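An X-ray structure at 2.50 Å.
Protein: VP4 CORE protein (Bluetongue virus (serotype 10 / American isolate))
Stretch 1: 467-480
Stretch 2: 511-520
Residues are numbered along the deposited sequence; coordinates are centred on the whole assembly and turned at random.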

ATOM      1  N   ILE A 467      18.046   4.242  -6.593  1.00 10.55           N
ATOM      2  CA  ILE A 467      17.769   4.342  -5.161  1.00 13.02           C
ATOM      3  C   ILE A 467      17.558   5.791  -4.732  1.00 12.50           C
ATOM      4  O   ILE A 467      18.457   6.621  -4.836  1.00 18.67           O
ATOM      5  N   LEU A 468      16.347   6.085  -4.269  1.00 11.84           N
ATOM      6  CA  LEU A 468      15.955   7.457  -3.954  1.00 14.89           C
ATOM      7  C   LEU A 468      15.082   7.511  -2.723  1.00 10.90           C
ATOM      8  O   LEU A 468      14.521   6.501  -2.307  1.00 18.63           O
ATOM      9  N   ASP A 469      14.961   8.699  -2.144  1.00 14.77           N
ATOM     10  CA  ASP A 469      14.019   8.917  -1.067  1.00 13.05           C
ATOM     11  C   ASP A 469      12.640   9.003  -1.691  1.00 14.83           C
ATOM     12  O   ASP A 469      12.526   9.243  -2.891  1.00 14.24           O
ATOM     13  N   GLY A 470      11.603   8.803  -0.878  1.00 12.21           N
ATOM     14  CA  GLY A 470      10.226   8.752  -1.353  1.00  5.44           C
ATOM     15  C   GLY A 470       9.799   9.903  -2.244  1.00 10.95           C
ATOM     16  O   GLY A 470       9.132   9.693  -3.262  1.00 16.23           O
ATOM     17  N   ASN A 471      10.167  11.121  -1.858  1.00 12.14           N
ATOM     18  CA  ASN A 471       9.784  12.282  -2.642  1.00  9.15           C
ATOM     19  C   ASN A 471      10.502  12.305  -3.982  1.00 13.55           C
ATOM     20  O   ASN A 471       9.888  12.598  -5.004  1.00 12.98           O
ATOM     21  N   GLY A 472      11.796  11.979  -3.960  1.00 14.95           N
ATOM     22  CA  GLY A 472      12.595  11.819  -5.169  1.00 16.15           C
ATOM     23  C   GLY A 472      11.979  10.785  -6.089  1.00 16.50           C
ATOM     24  O   GLY A 472      11.848  11.005  -7.296  1.00 16.17           O
ATOM     25  N   ALA A 473      11.571   9.669  -5.496  1.00 12.79           N
ATOM     26  CA  ALA A 473      10.981   8.553  -6.212  1.00 11.04           C
ATOM     27  C   ALA A 473       9.720   8.964  -6.943  1.00 13.95           C
ATOM     28  O   ALA A 473       9.514   8.562  -8.091  1.00 13.25           O
ATOM     29  N   ILE A 474       8.888   9.771  -6.292  1.00  7.80           N
ATOM     30  CA  ILE A 474       7.644  10.233  -6.897  1.00 10.51           C
ATOM     31  C   ILE A 474       7.928  11.210  -8.047  1.00 11.82           C
ATOM     32  O   ILE A 474       7.350  11.100  -9.121  1.00 14.18           O
ATOM     33  N   LEU A 475       8.833  12.149  -7.807  1.00 13.23           N
ATOM     34  CA  LEU A 475       9.233  13.136  -8.792  1.00 14.29           C
ATOM     35  C   LEU A 475       9.880  12.486 -10.017  1.00  6.01           C
ATOM     36  O   LEU A 475       9.709  12.955 -11.146  1.00 14.79           O
ATOM     37  N   PHE A 476      10.628  11.414  -9.783  1.00  9.65           N
ATOM     38  CA  PHE A 476      11.170  10.612 -10.857  1.00 15.68           C
ATOM     39  C   PHE A 476      10.050  10.028 -11.719  1.00 12.62           C
ATOM     40  O   PHE A 476      10.115  10.094 -12.948  1.00 20.56           O
ATOM     41  N   LEU A 477       9.029   9.474 -11.071  1.00 18.72           N
ATOM     42  CA  LEU A 477       7.907   8.857 -11.776  1.00  7.48           C
ATOM     43  C   LEU A 477       7.003   9.886 -12.410  1.00 17.95           C
ATOM     44  O   LEU A 477       6.441   9.626 -13.457  1.00 16.63           O
ATOM     45  N   MET A 478       6.852  11.047 -11.787  1.00-13.75           N
ATOM     46  CA  MET A 478       6.168  12.146 -12.452  1.00-10.67           C
ATOM     47  C   MET A 478       6.825  12.398 -13.832  1.00 -6.32           C
ATOM     48  O   MET A 478       6.147  12.579 -14.851  1.00 -7.63           O
ATOM     49  N   TRP A 479       8.154  12.352 -13.835  1.00  6.22           N
ATOM     50  CA  TRP A 479       8.982  12.752 -14.962  1.00 12.60           C
ATOM     51  C   TRP A 479       9.066  11.695 -16.062  1.00 10.58           C
ATOM     52  O   TRP A 479       9.007  12.029 -17.237  1.00 24.58           O
ATOM     53  N   ARG A 480       9.195  10.430 -15.658  1.00 17.97           N
ATOM     54  CA  ARG A 480       9.357   9.297 -16.567  1.00 23.57           C
ATOM     55  C   ARG A 480       8.017   8.668 -16.991  1.00 21.75           C
ATOM     56  O   ARG A 480       7.868   8.227 -18.136  1.00 17.55           O
ATOM     57  N   PRO A 511      22.427  11.556 -18.522  1.00 33.23           N
ATOM     58  CA  PRO A 511      22.336  11.543 -17.061  1.00 31.30           C
ATOM     59  C   PRO A 511      22.169  12.952 -16.487  1.00  8.01           C
ATOM     60  O   PRO A 511      23.090  13.498 -15.876  1.00  8.26           O
ATOM     61  N   VAL A 512      20.985  13.523 -16.691  1.00  8.50           N
ATOM     62  CA  VAL A 512      20.695  14.911 -16.329  1.00  4.76           C
ATOM     63  C   VAL A 512      20.441  15.065 -14.801  1.00  6.69           C
ATOM     64  O   VAL A 512      19.950  14.127 -14.162  1.00 17.70           O
ATOM     65  N   PRO A 513      20.797  16.232 -14.209  1.00 10.79           N
ATOM     66  CA  PRO A 513      20.645  16.434 -12.771  1.00  1.36           C
ATOM     67  C   PRO A 513      19.230  16.839 -12.349  1.00  5.20           C
ATOM     68  O   PRO A 513      19.047  17.886 -11.710  1.00 11.54           O
ATOM     69  N   ASP A 514      18.244  16.004 -12.677  1.00 10.83           N
ATOM     70  CA  ASP A 514      16.850  16.315 -12.372  1.00 20.54           C
ATOM     71  C   ASP A 514      16.512  16.321 -10.870  1.00 36.65           C
ATOM     72  O   ASP A 514      17.116  15.597 -10.083  1.00 15.82           O
ATOM     73  N   ILE A 515      15.541  17.157 -10.508  1.00 36.59           N
ATOM     74  CA  ILE A 515      15.036  17.308  -9.141  1.00 29.24           C
ATOM     75  C   ILE A 515      14.885  15.978  -8.391  1.00  7.90           C
ATOM     76  O   ILE A 515      15.226  15.884  -7.213  1.00 12.04           O
ATOM     77  N   SER A 516      14.390  14.957  -9.093  1.00 -7.30           N
ATOM     78  CA  SER A 516      14.245  13.607  -8.564  1.00  7.82           C
ATOM     79  C   SER A 516      15.539  13.133  -7.914  1.00 21.34           C
ATOM     80  O   SER A 516      15.526  12.467  -6.887  1.00 16.80           O
ATOM     81  N   LEU A 517      16.656  13.489  -8.537  1.00 11.66           N
ATOM     82  CA  LEU A 517      17.977  13.161  -8.030  1.00 14.16           C
ATOM     83  C   LEU A 517      18.480  14.203  -7.006  1.00 15.25           C
ATOM     84  O   LEU A 517      18.936  13.839  -5.922  1.00 25.92           O
ATOM     85  N   CYS A 518      18.366  15.487  -7.359  1.00 14.39           N
ATOM     86  CA  CYS A 518      19.072  16.568  -6.680  1.00 10.24           C
ATOM     87  C   CYS A 518      18.160  17.623  -6.076  1.00 22.42           C
ATOM     88  O   CYS A 518      17.563  18.433  -6.786  1.00 32.07           O
ATOM     89  N   ARG A 519      18.065  17.597  -4.750  1.00 18.99           N
ATOM     90  CA  ARG A 519      17.391  18.645  -3.996  1.00 14.08           C
ATOM     91  C   ARG A 519      18.350  19.181  -2.933  1.00 13.34           C
ATOM     92  O   ARG A 519      18.743  20.341  -2.990  1.00 11.54           O
ATOM     93  N   PHE A 520      18.750  18.311  -2.003  1.00 -7.66           N
ATOM     94  CA  PHE A 520      19.761  18.576  -0.963  1.00 18.26           C
ATOM     95  C   PHE A 520      19.413  19.767  -0.075  1.00 18.31           C
ATOM     96  O   PHE A 520      20.284  20.580   0.280  1.00 17.50           O
TER

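A helix start is a natural place to anchor a neighbouring loop, and the VP4 core protein offers a compact example in which one carboxylate serves both. Asp469, the N-cap residue, adopts the p rotamer (chi1 66°), which folds its carboxylate back over the first turn: OD1 accepts from Gly472 N at 2.7 Å, nearly in line. Although Asp469's CA-to-CB bond points sideways, the end of its side chain comes nearer the loop, and its OD2 forms a salt bridge with Arg519, 2.9 Å from NH1 and 3.2 Å from NH2.

Arg519 reaches this acid through an m, off-well, m series of chi angles, and its own loop steadies the bend: NE donates to Ile515 O (2.8 Å) and NH2 to Ser516 O (3.0 Å). The guanidinium thus lies with one face over Gly472, whose CA is 3.3 Å from Arg519 NH2. Glycine makes this possible, since a CB there would clash with both Arg519 NH2 and Ser516 O.

Beside the first turn, on the loop, Ser516 points toward the helix and is the most covered residue of the two stretches. Its p rotamer lets OG donate to Asp514 OD2 (3.1 Å), which also accepts from Ser516 N at 3.1 Å. Phe476, t, turns its ring edge to that OG, with Phe476 CD1 3.6 Å from Ser516 OG. Trp479, also t, carries its indole to the loop, receiving Asp514 CB over the face of its six-membered ring in a CH-pi contact, while Trp479 CH2 meets Val512 CG1 at 3.6 Å. Leu475 points toward the loop with both chi angles outside the usual wells, its CG 3.8 Å from Ile515 CG2. Before the helix, Leu468 (m, t) brings CD2 to 3.6 Å from Ser516 O.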

ATOM      1  CB  ILE A 467      18.858   3.616  -4.291  1.00-10.28           C
ATOM      2  CG1 ILE A 467      18.432   3.531  -2.818  1.00 24.03           C
ATOM      3  CG2 ILE A 467      20.208   4.283  -4.400  1.00 27.11           C
ATOM      4  CD1 ILE A 467      17.371   2.475  -2.560  1.00 29.75           C
ATOM      5  CB  LEU A 468      15.172   8.064  -5.116  1.00 -8.23           C
ATOM      6  CG  LEU A 468      15.723   8.069  -6.535  1.00 13.17           C
ATOM      7  CD1 LEU A 468      14.574   8.388  -7.440  1.00-11.28           C
ATOM      8  CD2 LEU A 468      16.845   9.100  -6.721  1.00-10.80           C
ATOM      9  CB  ASP A 469      14.357  10.167  -0.246  1.00 11.75           C
ATOM     10  CG  ASP A 469      14.209  11.456  -1.031  1.00 11.14           C
ATOM     11  OD1 ASP A 469      13.122  11.692  -1.602  1.00 22.48           O
ATOM     12  OD2 ASP A 469      15.174  12.260  -1.058  1.00 23.54           O
ATOM     13  CB  ASN A 471      10.039  13.580  -1.883  1.00 -9.86           C
ATOM     14  CG  ASN A 471       9.393  14.800  -2.565  1.00 -6.10           C
ATOM     15  OD1 ASN A 471       9.941  15.886  -2.534  1.00  8.28           O
ATOM     16  ND2 ASN A 471       8.220  14.620  -3.124  1.00 11.73           N
ATOM     17  CB  ALA A 473      10.694   7.421  -5.263  1.00 14.21           C
ATOM     18  CB  ILE A 474       6.704  10.855  -5.844  1.00  7.72           C
ATOM     19  CG1 ILE A 474       6.167   9.775  -4.880  1.00 20.24           C
ATOM     20  CG2 ILE A 474       5.584  11.659  -6.505  1.00  9.40           C
ATOM     21  CD1 ILE A 474       4.963   8.925  -5.373  1.00 10.71           C
ATOM     22  CB  LEU A 475      10.202  14.123  -8.141  1.00 31.25           C
ATOM     23  CG  LEU A 475       9.673  15.467  -7.623  1.00 21.39           C
ATOM     24  CD1 LEU A 475       8.178  15.686  -7.869  1.00 11.89           C
ATOM     25  CD2 LEU A 475      10.034  15.672  -6.176  1.00 32.79           C
ATOM     26  CB  PHE A 476      12.051   9.496 -10.305  1.00 14.69           C
ATOM     27  CG  PHE A 476      12.796   8.742 -11.365  1.00  4.11           C
ATOM     28  CD1 PHE A 476      13.949   9.281 -11.940  1.00 11.91           C
ATOM     29  CD2 PHE A 476      12.347   7.503 -11.806  1.00 14.82           C
ATOM     30  CE1 PHE A 476      14.644   8.593 -12.912  1.00  9.82           C
ATOM     31  CE2 PHE A 476      13.038   6.813 -12.777  1.00 23.35           C
ATOM     32  CZ  PHE A 476      14.192   7.360 -13.330  1.00 -3.66           C
ATOM     33  CB  LEU A 477       7.097   7.923 -10.851  1.00 -6.12           C
ATOM     34  CG  LEU A 477       7.838   6.687 -10.333  1.00 13.31           C
ATOM     35  CD1 LEU A 477       7.189   6.091  -9.088  1.00  9.94           C
ATOM     36  CD2 LEU A 477       7.966   5.666 -11.448  1.00 16.44           C
ATOM     37  CB  MET A 478       6.184  13.421 -11.616  1.00-13.62           C
ATOM     38  CG  MET A 478       5.106  13.449 -10.565  1.00 25.89           C
ATOM     39  SD  MET A 478       5.054  15.013  -9.674  1.00 15.22           S
ATOM     40  CE  MET A 478       3.902  14.616  -8.367  1.00 13.20           C
ATOM     41  CB  TRP A 479      10.368  13.092 -14.413  1.00  6.03           C
ATOM     42  CG  TRP A 479      11.413  13.465 -15.393  1.00 42.21           C
ATOM     43  CD1 TRP A 479      11.286  14.295 -16.452  1.00 19.96           C
ATOM     44  CD2 TRP A 479      12.782  13.057 -15.358  1.00-17.64           C
ATOM     45  NE1 TRP A 479      12.489  14.414 -17.110  1.00  4.02           N
ATOM     46  CE2 TRP A 479      13.426  13.662 -16.454  1.00  9.20           C
ATOM     47  CE3 TRP A 479      13.525  12.220 -14.510  1.00 28.48           C
ATOM     48  CZ2 TRP A 479      14.781  13.460 -16.731  1.00 -9.97           C
ATOM     49  CZ3 TRP A 479      14.871  12.018 -14.783  1.00 10.45           C
ATOM     50  CH2 TRP A 479      15.482  12.629 -15.887  1.00  0.75           C
ATOM     51  CB  ARG A 480      10.281   8.242 -15.932  1.00 39.52           C
ATOM     52  CG  ARG A 480      10.518   6.973 -16.764  1.00 42.64           C
ATOM     53  CD  ARG A 480      11.847   6.982 -17.486  1.00 17.41           C
ATOM     54  NE  ARG A 480      12.919   6.360 -16.705  1.00 28.46           N
ATOM     55  CZ  ARG A 480      14.221   6.543 -16.934  1.00 11.07           C
ATOM     56  NH1 ARG A 480      14.634   7.343 -17.920  1.00 31.59           N
ATOM     57  NH2 ARG A 480      15.116   5.930 -16.173  1.00 58.62           N
ATOM     58  CB  PRO A 511      23.669  10.917 -16.629  1.00 51.03           C
ATOM     59  CG  PRO A 511      24.586  11.113 -17.779  1.00 27.33           C
ATOM     60  CD  PRO A 511      23.748  11.102 -19.002  1.00 51.54           C
ATOM     61  CB  VAL A 512      19.521  15.454 -17.212  1.00 11.65           C
ATOM     62  CG1 VAL A 512      18.181  14.923 -16.741  1.00 -7.77           C
ATOM     63  CG2 VAL A 512      19.504  16.969 -17.253  1.00  1.02           C
ATOM     64  CB  PRO A 513      21.616  17.582 -12.489  1.00-10.64           C
ATOM     65  CG  PRO A 513      21.549  18.412 -13.725  1.00 -8.34           C
ATOM     66  CD  PRO A 513      21.380  17.424 -14.855  1.00  6.60           C
ATOM     67  CB  ASP A 514      15.926  15.364 -13.117  1.00 14.43           C
ATOM     68  CG  ASP A 514      14.475  15.751 -12.986  1.00  0.93           C
ATOM     69  OD1 ASP A 514      14.033  16.696 -13.680  1.00 23.23           O
ATOM     70  OD2 ASP A 514      13.783  15.111 -12.168  1.00 43.14           O
ATOM     71  CB  ILE A 515      13.708  18.125  -9.154  1.00 37.97           C
ATOM     72  CG1 ILE A 515      13.990  19.594  -8.871  1.00 34.88           C
ATOM     73  CG2 ILE A 515      12.705  17.638  -8.126  1.00  8.15           C
ATOM     74  CD1 ILE A 515      12.948  20.511  -9.439  1.00 24.81           C
ATOM     75  CB  SER A 516      13.838  12.659  -9.699  1.00 -3.63           C
ATOM     76  OG  SER A 516      14.825  12.602 -10.712  1.00 12.39           O
ATOM     77  CB  LEU A 517      18.949  13.036  -9.211  1.00 15.64           C
ATOM     78  CG  LEU A 517      20.413  12.674  -8.963  1.00 27.38           C
ATOM     79  CD1 LEU A 517      20.545  11.247  -8.446  1.00 23.36           C
ATOM     80  CD2 LEU A 517      21.251  12.887 -10.237  1.00  8.90           C
ATOM     81  CB  CYS A 518      20.067  17.234  -7.635  1.00 19.29           C
ATOM     82  SG  CYS A 518      21.302  16.109  -8.296  1.00 17.51           S
ATOM     83  CB  ARG A 519      16.062  18.136  -3.418  1.00  4.23           C
ATOM     84  CG  ARG A 519      14.961  17.965  -4.502  1.00 -9.34           C
ATOM     85  CD  ARG A 519      13.972  16.849  -4.209  1.00 16.13           C
ATOM     86  NE  ARG A 519      14.543  15.542  -4.534  1.00-10.48           N
ATOM     87  CZ  ARG A 519      14.747  14.565  -3.658  1.00  6.21           C
ATOM     88  NH1 ARG A 519      14.398  14.719  -2.379  1.00-12.60           N
ATOM     89  NH2 ARG A 519      15.289  13.425  -4.066  1.00-11.37           N
ATOM     90  CB  PHE A 520      21.166  18.726  -1.560  1.00 39.19           C
ATOM     91  CG  PHE A 520      21.604  17.553  -2.382  1.00 15.63           C
ATOM     92  CD1 PHE A 520      21.899  17.712  -3.731  1.00 31.57           C
ATOM     93  CD2 PHE A 520      21.719  16.282  -1.813  1.00 20.20           C
ATOM     94  CE1 PHE A 520      22.305  16.636  -4.499  1.00  8.75           C
ATOM     95  CE2 PHE A 520      22.114  15.194  -2.574  1.00 33.76           C
ATOM     96  CZ  PHE A 520      22.411  15.375  -3.921  1.00 11.70           C
TER